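Long-range contacts in protein DJ-1 homolog D (Arabidopsis thaliana, PDB 4OGG), which belongs to the DJ-1/PfpI family and carries two consecutive copies of that family's alpha/beta fold in a single chain: residues 2-8 and 80-86; 293-298 and 316-322. All coordinates share one frame. Residue numbers count along the deposited sequence, not the author numbering.

Overall arrangement
The chain repeats one alpha/beta unit, and the contacts sample different layers of its two copies. Interaction 1 pairs two strands inside the central sheet of the first copy; interaction 2 packs two helices beside the sheet of the second. Their centres lie about 40 Å apart on opposite sides of the chain's centre, with nearest atoms about 29 Å apart. Sheet order relates them: strands 197-201 and 275-278, which receive V293, V297, I316 and L317 of interaction 2, hold the places in the second sheet that 3-8 and 82-85, the strands of interaction 1, hold in the first. Each copy has a cysteine, at position 118 or 311, modified to S-[(R)-carboxy(hydroxy)methyl]-L-cysteine; the latter shortly precedes helix 314-320.

Interaction 1: 2-8 and 80-86; sequences SRTVLIL and YDGLVIP
Parallel strands 3-8 and 82-85 run 4.7 Å apart with a -27° twist, pairing V5 with G82, L6 with L83 and I7 with V84. Hydrogen bonds join L6 N to G82 O (3.0 Å), V84 N to L6 O (2.9 Å) and L8 N to V84 O (3.0 Å). Just before strand 82-85, D81 holds T4 by hydrogen bonds, D81 N to T4 O (2.7 Å) and T4 N to D81 OD2 (2.8 Å). On one face, G82 adds no bulk beside V5, whose CG1 meets V84 CG2 (3.7 Å); I7 CG2 rests on P86 CG (3.6 Å). On the other, L83 (t, p) wedges CD1 between L6 CB (4.2 Å) and L8 CB (4.3 Å); L6 CB sits over the Y80 ring, 3.9 Å from its centroid, a CH-pi contact. Valine and isoleucine suit extended chain, leucines the core of this alpha/beta fold. Strand 30-35 bonds the other edge of 3-8, H33 ND1 is hydrogen-bonded to Y80 OH, and helix 98-110 packs on L8, Y80 and L83.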
loop_
_atom_site.group_PDB
_atom_site.type_symbol
_atom_site.label_atom_id
_atom_site.label_comp_id
_atom_site.label_asym_id
_atom_site.label_seq_id
_atom_site.Cartn_x
_atom_site.Cartn_y
_atom_site.Cartn_z
ATOM N N SER C 2 27.401 25.114 -20.362
ATOM C CA SER C 2 27.169 25.821 -21.616
ATOM C C SER C 2 25.795 25.531 -22.216
ATOM O O SER C 2 25.463 26.035 -23.288
ATOM C CB SER C 2 28.260 25.468 -22.632
ATOM O OG SER C 2 28.284 24.077 -22.891
ATOM N N ARG C 3 24.998 24.718 -21.528
ATOM C CA ARG C 3 23.656 24.388 -22.002
ATOM C C ARG C 3 22.676 24.380 -20.832
ATOM O O ARG C 3 23.039 24.035 -19.708
ATOM C CB ARG C 3 23.643 23.015 -22.688
ATOM C CG ARG C 3 24.381 22.960 -24.029
ATOM C CD ARG C 3 23.670 23.787 -25.100
ATOM N NE ARG C 3 24.339 23.714 -26.400
ATOM C CZ ARG C 3 25.459 24.362 -26.711
ATOM N NH1 ARG C 3 26.052 25.145 -25.818
ATOM N NH2 ARG C 3 25.989 24.222 -27.920
ATOM N N THR C 4 21.437 24.773 -21.102
ATOM C CA THR C 4 20.406 24.802 -20.073
ATOM C C THR C 4 19.132 24.178 -20.627
ATOM O O THR C 4 18.632 24.585 -21.674
ATOM C CB THR C 4 20.132 26.246 -19.615
ATOM O OG1 THR C 4 21.357 26.832 -19.160
ATOM C CG2 THR C 4 19.126 26.268 -18.474
ATOM N N VAL C 5 18.612 23.183 -19.915
ATOM C CA VAL C 5 17.412 22.476 -20.335
ATOM C C VAL C 5 16.277 22.629 -19.328
ATOM O O VAL C 5 16.510 22.709 -18.121
ATOM C CB VAL C 5 17.719 20.971 -20.522
ATOM C CG1 VAL C 5 16.433 20.178 -20.699
ATOM C CG2 VAL C 5 18.632 20.778 -21.726
ATOM N N LEU C 6 15.052 22.667 -19.837
ATOM C CA LEU C 6 13.870 22.792 -18.995
ATOM C C LEU C 6 13.089 21.476 -19.035
ATOM O O LEU C 6 12.920 20.886 -20.099
ATOM C CB LEU C 6 12.976 23.924 -19.509
ATOM C CG LEU C 6 11.705 24.229 -18.715
ATOM C CD1 LEU C 6 12.087 24.768 -17.340
ATOM C CD2 LEU C 6 10.856 25.248 -19.467
ATOM N N ILE C 7 12.641 21.008 -17.873
ATOM C CA ILE C 7 11.848 19.783 -17.813
ATOM C C ILE C 7 10.440 20.179 -17.377
ATOM O O ILE C 7 10.251 20.826 -16.341
ATOM C CB ILE C 7 12.430 18.749 -16.811
ATOM C CG1 ILE C 7 13.826 18.304 -17.266
ATOM C CG2 ILE C 7 11.506 17.531 -16.727
ATOM C CD1 ILE C 7 14.449 17.213 -16.391
ATOM N N LEU C 8 9.460 19.806 -18.193
ATOM C CA LEU C 8 8.058 20.110 -17.927
ATOM C C LEU C 8 7.471 19.034 -17.018
ATOM O O LEU C 8 7.106 17.950 -17.475
ATOM C CB LEU C 8 7.293 20.172 -19.249
ATOM C CG LEU C 8 5.779 20.381 -19.216
ATOM C CD1 LEU C 8 5.437 21.656 -18.458
ATOM C CD2 LEU C 8 5.261 20.451 -20.642
ATOM N N TYR C 80 16.560 28.802 -22.358
ATOM C CA TYR C 80 16.650 27.351 -22.478
ATOM C C TYR C 80 17.017 26.875 -23.874
ATOM O O TYR C 80 16.525 27.396 -24.873
ATOM C CB TYR C 80 15.332 26.723 -22.024
ATOM C CG TYR C 80 15.046 27.010 -20.572
ATOM C CD1 TYR C 80 15.751 26.353 -19.564
ATOM C CD2 TYR C 80 14.137 27.999 -20.204
ATOM C CE1 TYR C 80 15.564 26.679 -18.225
ATOM C CE2 TYR C 80 13.942 28.336 -18.867
ATOM C CZ TYR C 80 14.659 27.675 -17.885
ATOM O OH TYR C 80 14.485 28.020 -16.565
ATOM N N ASP C 81 17.890 25.875 -23.925
ATOM C CA ASP C 81 18.354 25.311 -25.184
ATOM C C ASP C 81 17.547 24.086 -25.596
ATOM O O ASP C 81 17.529 23.717 -26.769
ATOM C CB ASP C 81 19.830 24.933 -25.063
ATOM C CG ASP C 81 20.695 26.115 -24.674
ATOM O OD1 ASP C 81 20.727 27.100 -25.443
ATOM O OD2 ASP C 81 21.332 26.065 -23.602
ATOM N N GLY C 82 16.883 23.458 -24.630
ATOM C CA GLY C 82 16.093 22.279 -24.934
ATOM C C GLY C 82 14.999 22.035 -23.913
ATOM O O GLY C 82 15.039 22.577 -22.808
ATOM N N LEU C 83 14.025 21.212 -24.287
ATOM C CA LEU C 83 12.898 20.890 -23.419
ATOM C C LEU C 83 12.703 19.381 -23.327
ATOM O O LEU C 83 12.826 18.671 -24.324
ATOM C CB LEU C 83 11.619 21.523 -23.971
ATOM C CG LEU C 83 10.301 21.174 -23.266
ATOM C CD1 LEU C 83 10.292 21.765 -21.858
ATOM C CD2 LEU C 83 9.129 21.714 -24.080
ATOM N N VAL C 84 12.405 18.899 -22.122
ATOM C CA VAL C 84 12.162 17.476 -21.896
ATOM C C VAL C 84 10.756 17.338 -21.324
ATOM O O VAL C 84 10.382 18.075 -20.411
ATOM C CB VAL C 84 13.175 16.878 -20.889
ATOM C CG1 VAL C 84 12.866 15.399 -20.649
ATOM C CG2 VAL C 84 14.590 17.036 -21.427
ATOM N N ILE C 85 9.975 16.411 -21.871
ATOM C CA ILE C 85 8.612 16.185 -21.397
ATOM C C ILE C 85 8.450 14.755 -20.895
ATOM O O ILE C 85 8.286 13.826 -21.689
ATOM C CB ILE C 85 7.561 16.412 -22.511
ATOM C CG1 ILE C 85 7.736 17.797 -23.135
ATOM C CG2 ILE C 85 6.145 16.304 -21.922
ATOM C CD1 ILE C 85 6.766 18.086 -24.264
ATOM N N PRO C 86 8.502 14.559 -19.567
ATOM C CA PRO C 86 8.355 13.226 -18.975
ATOM C C PRO C 86 6.956 12.678 -19.206
ATOM O O PRO C 86 6.025 13.429 -19.509
ATOM C CB PRO C 86 8.610 13.471 -17.488
ATOM C CG PRO C 86 9.524 14.672 -17.483
ATOM C CD PRO C 86 8.883 15.546 -18.541
HETATM O O HOH W 1 5.211 15.495 -17.609
#

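Interaction 2: 293-298 and 316-322; sequences VLNIVK and ILAAAGV
Helix 293-298, a middle portion of 291-302, crosses the end of helix 314-320 almost perpendicularly: the segment axes make a -86° angle and approach to 9.2 Å. The nearest backbones are at L294 and A320, whose CA atoms are 5.1 Å apart, and alanine's small side chain permits this closeness. A Schellman motif ends the second helix. G321 N bonds to A318 O (3.0 Å) and V322 N to L317 O (3.3 Å), while G321 takes phi 69° and psi 20°, a positive-phi conformation that favours glycine. The turn brings V322 back toward the first helix. These helices belong to the layer beside the central sheet of the DJ-1/PfpI fold: V297 reaches L201 and L276, and I316 and L317 reach I278.

Apolar side chains fill the crossing. V297 (t) is its hub, with CG2 on I316 CG2 (3.8 Å) and CG1 meeting L317 CD2 (3.4 Å), A320 CB (4.0 Å) and V322 CG2 (3.8 Å); its short, branched side chain can touch several neighbours at once. V293 CG1 adds to the same patch at I316 CG2 (3.9 Å). L294 (m, t) is longer and lodges CD2 against A319 CB (3.9 Å) and A320 CB (4.0 Å). Partly exposed, K298 contributes its extended aliphatic stem, with CE 3.5 Å from A320 O.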
loop_
_atom_site.group_PDB
_atom_site.type_symbol
_atom_site.label_atom_id
_atom_site.label_comp_id
_atom_site.label_asym_id
_atom_site.label_seq_id
_atom_site.Cartn_x
_atom_site.Cartn_y
_atom_site.Cartn_z
ATOM N N VAL C 293 30.995 -11.911 -4.173
ATOM C CA VAL C 293 30.829 -10.485 -4.419
ATOM C C VAL C 293 32.049 -9.730 -3.905
ATOM O O VAL C 293 32.555 -8.822 -4.566
ATOM C CB VAL C 293 29.568 -9.936 -3.712
ATOM C CG1 VAL C 293 29.544 -8.415 -3.785
ATOM C CG2 VAL C 293 28.321 -10.513 -4.358
ATOM N N LEU C 294 32.518 -10.111 -2.722
ATOM C CA LEU C 294 33.679 -9.465 -2.129
ATOM C C LEU C 294 34.912 -9.660 -3.008
ATOM O O LEU C 294 35.740 -8.759 -3.140
ATOM C CB LEU C 294 33.937 -10.029 -0.730
ATOM C CG LEU C 294 32.791 -9.875 0.277
ATOM C CD1 LEU C 294 33.204 -10.464 1.614
ATOM C CD2 LEU C 294 32.435 -8.408 0.431
ATOM N N ASN C 295 35.022 -10.840 -3.611
ATOM C CA ASN C 295 36.151 -11.160 -4.482
ATOM C C ASN C 295 36.193 -10.225 -5.688
ATOM O O ASN C 295 37.264 -9.777 -6.100
ATOM C CB ASN C 295 36.055 -12.613 -4.959
ATOM C CG ASN C 295 36.393 -13.614 -3.867
ATOM O OD1 ASN C 295 36.140 -14.812 -4.010
ATOM N ND2 ASN C 295 36.978 -13.131 -2.778
ATOM N N ILE C 296 35.024 -9.932 -6.247
ATOM C CA ILE C 296 34.924 -9.044 -7.403
ATOM C C ILE C 296 35.383 -7.639 -7.029
ATOM O O ILE C 296 36.090 -6.982 -7.792
ATOM C CB ILE C 296 33.475 -8.986 -7.929
ATOM C CG1 ILE C 296 33.060 -10.367 -8.446
ATOM C CG2 ILE C 296 33.357 -7.942 -9.032
ATOM C CD1 ILE C 296 31.598 -10.478 -8.803
ATOM N N VAL C 297 34.984 -7.184 -5.848
ATOM C CA VAL C 297 35.368 -5.861 -5.376
ATOM C C VAL C 297 36.878 -5.764 -5.162
ATOM O O VAL C 297 37.507 -4.777 -5.545
ATOM C CB VAL C 297 34.655 -5.517 -4.054
ATOM C CG1 VAL C 297 35.174 -4.195 -3.510
ATOM C CG2 VAL C 297 33.153 -5.439 -4.285
ATOM N N LYS C 298 37.452 -6.789 -4.540
ATOM C CA LYS C 298 38.886 -6.816 -4.277
ATOM C C LYS C 298 39.665 -6.781 -5.587
ATOM O O LYS C 298 40.705 -6.128 -5.686
ATOM C CB LYS C 298 39.254 -8.075 -3.488
ATOM C CG LYS C 298 38.612 -8.152 -2.110
ATOM C CD LYS C 298 38.941 -9.468 -1.420
ATOM C CE LYS C 298 38.274 -9.563 -0.060
ATOM N NZ LYS C 298 38.570 -10.862 0.603
ATOM N N ILE C 316 29.501 -3.003 1.245
ATOM C CA ILE C 316 30.200 -4.088 0.564
ATOM C C ILE C 316 31.707 -3.838 0.548
ATOM O O ILE C 316 32.501 -4.755 0.770
ATOM C CB ILE C 316 29.694 -4.242 -0.887
ATOM C CG1 ILE C 316 28.209 -4.608 -0.881
ATOM C CG2 ILE C 316 30.499 -5.313 -1.610
ATOM C CD1 ILE C 316 27.568 -4.593 -2.257
ATOM N N LEU C 317 32.096 -2.594 0.288
ATOM C CA LEU C 317 33.507 -2.229 0.252
ATOM C C LEU C 317 34.132 -2.438 1.628
ATOM O O LEU C 317 35.248 -2.947 1.747
ATOM C CB LEU C 317 33.666 -0.766 -0.171
ATOM C CG LEU C 317 33.055 -0.373 -1.521
ATOM C CD1 LEU C 317 33.449 1.059 -1.853
ATOM C CD2 LEU C 317 33.538 -1.315 -2.609
ATOM N N ALA C 318 33.400 -2.040 2.663
ATOM C CA ALA C 318 33.867 -2.187 4.035
ATOM C C ALA C 318 34.067 -3.662 4.371
ATOM O O ALA C 318 35.071 -4.041 4.978
ATOM C CB ALA C 318 32.860 -1.561 4.994
ATOM N N ALA C 319 33.111 -4.493 3.971
ATOM C CA ALA C 319 33.188 -5.924 4.239
ATOM C C ALA C 319 34.344 -6.556 3.469
ATOM O O ALA C 319 34.937 -7.544 3.911
ATOM C CB ALA C 319 31.871 -6.598 3.861
ATOM N N ALA C 320 34.659 -5.980 2.312
ATOM C CA ALA C 320 35.741 -6.482 1.475
ATOM C C ALA C 320 37.097 -6.042 2.017
ATOM O O ALA C 320 38.138 -6.514 1.561
ATOM C CB ALA C 320 35.563 -5.985 0.047
ATOM N N GLY C 321 37.073 -5.132 2.985
ATOM C CA GLY C 321 38.302 -4.641 3.583
ATOM C C GLY C 321 39.131 -3.782 2.648
ATOM O O GLY C 321 40.330 -3.590 2.869
ATOM N N VAL C 322 38.496 -3.255 1.607
ATOM C CA VAL C 322 39.194 -2.424 0.635
ATOM C C VAL C 322 39.119 -0.933 0.951
ATOM O O VAL C 322 39.483 -0.101 0.121
ATOM C CB VAL C 322 38.636 -2.657 -0.786
ATOM C CG1 VAL C 322 38.832 -4.109 -1.186
ATOM C CG2 VAL C 322 37.158 -2.292 -0.831
#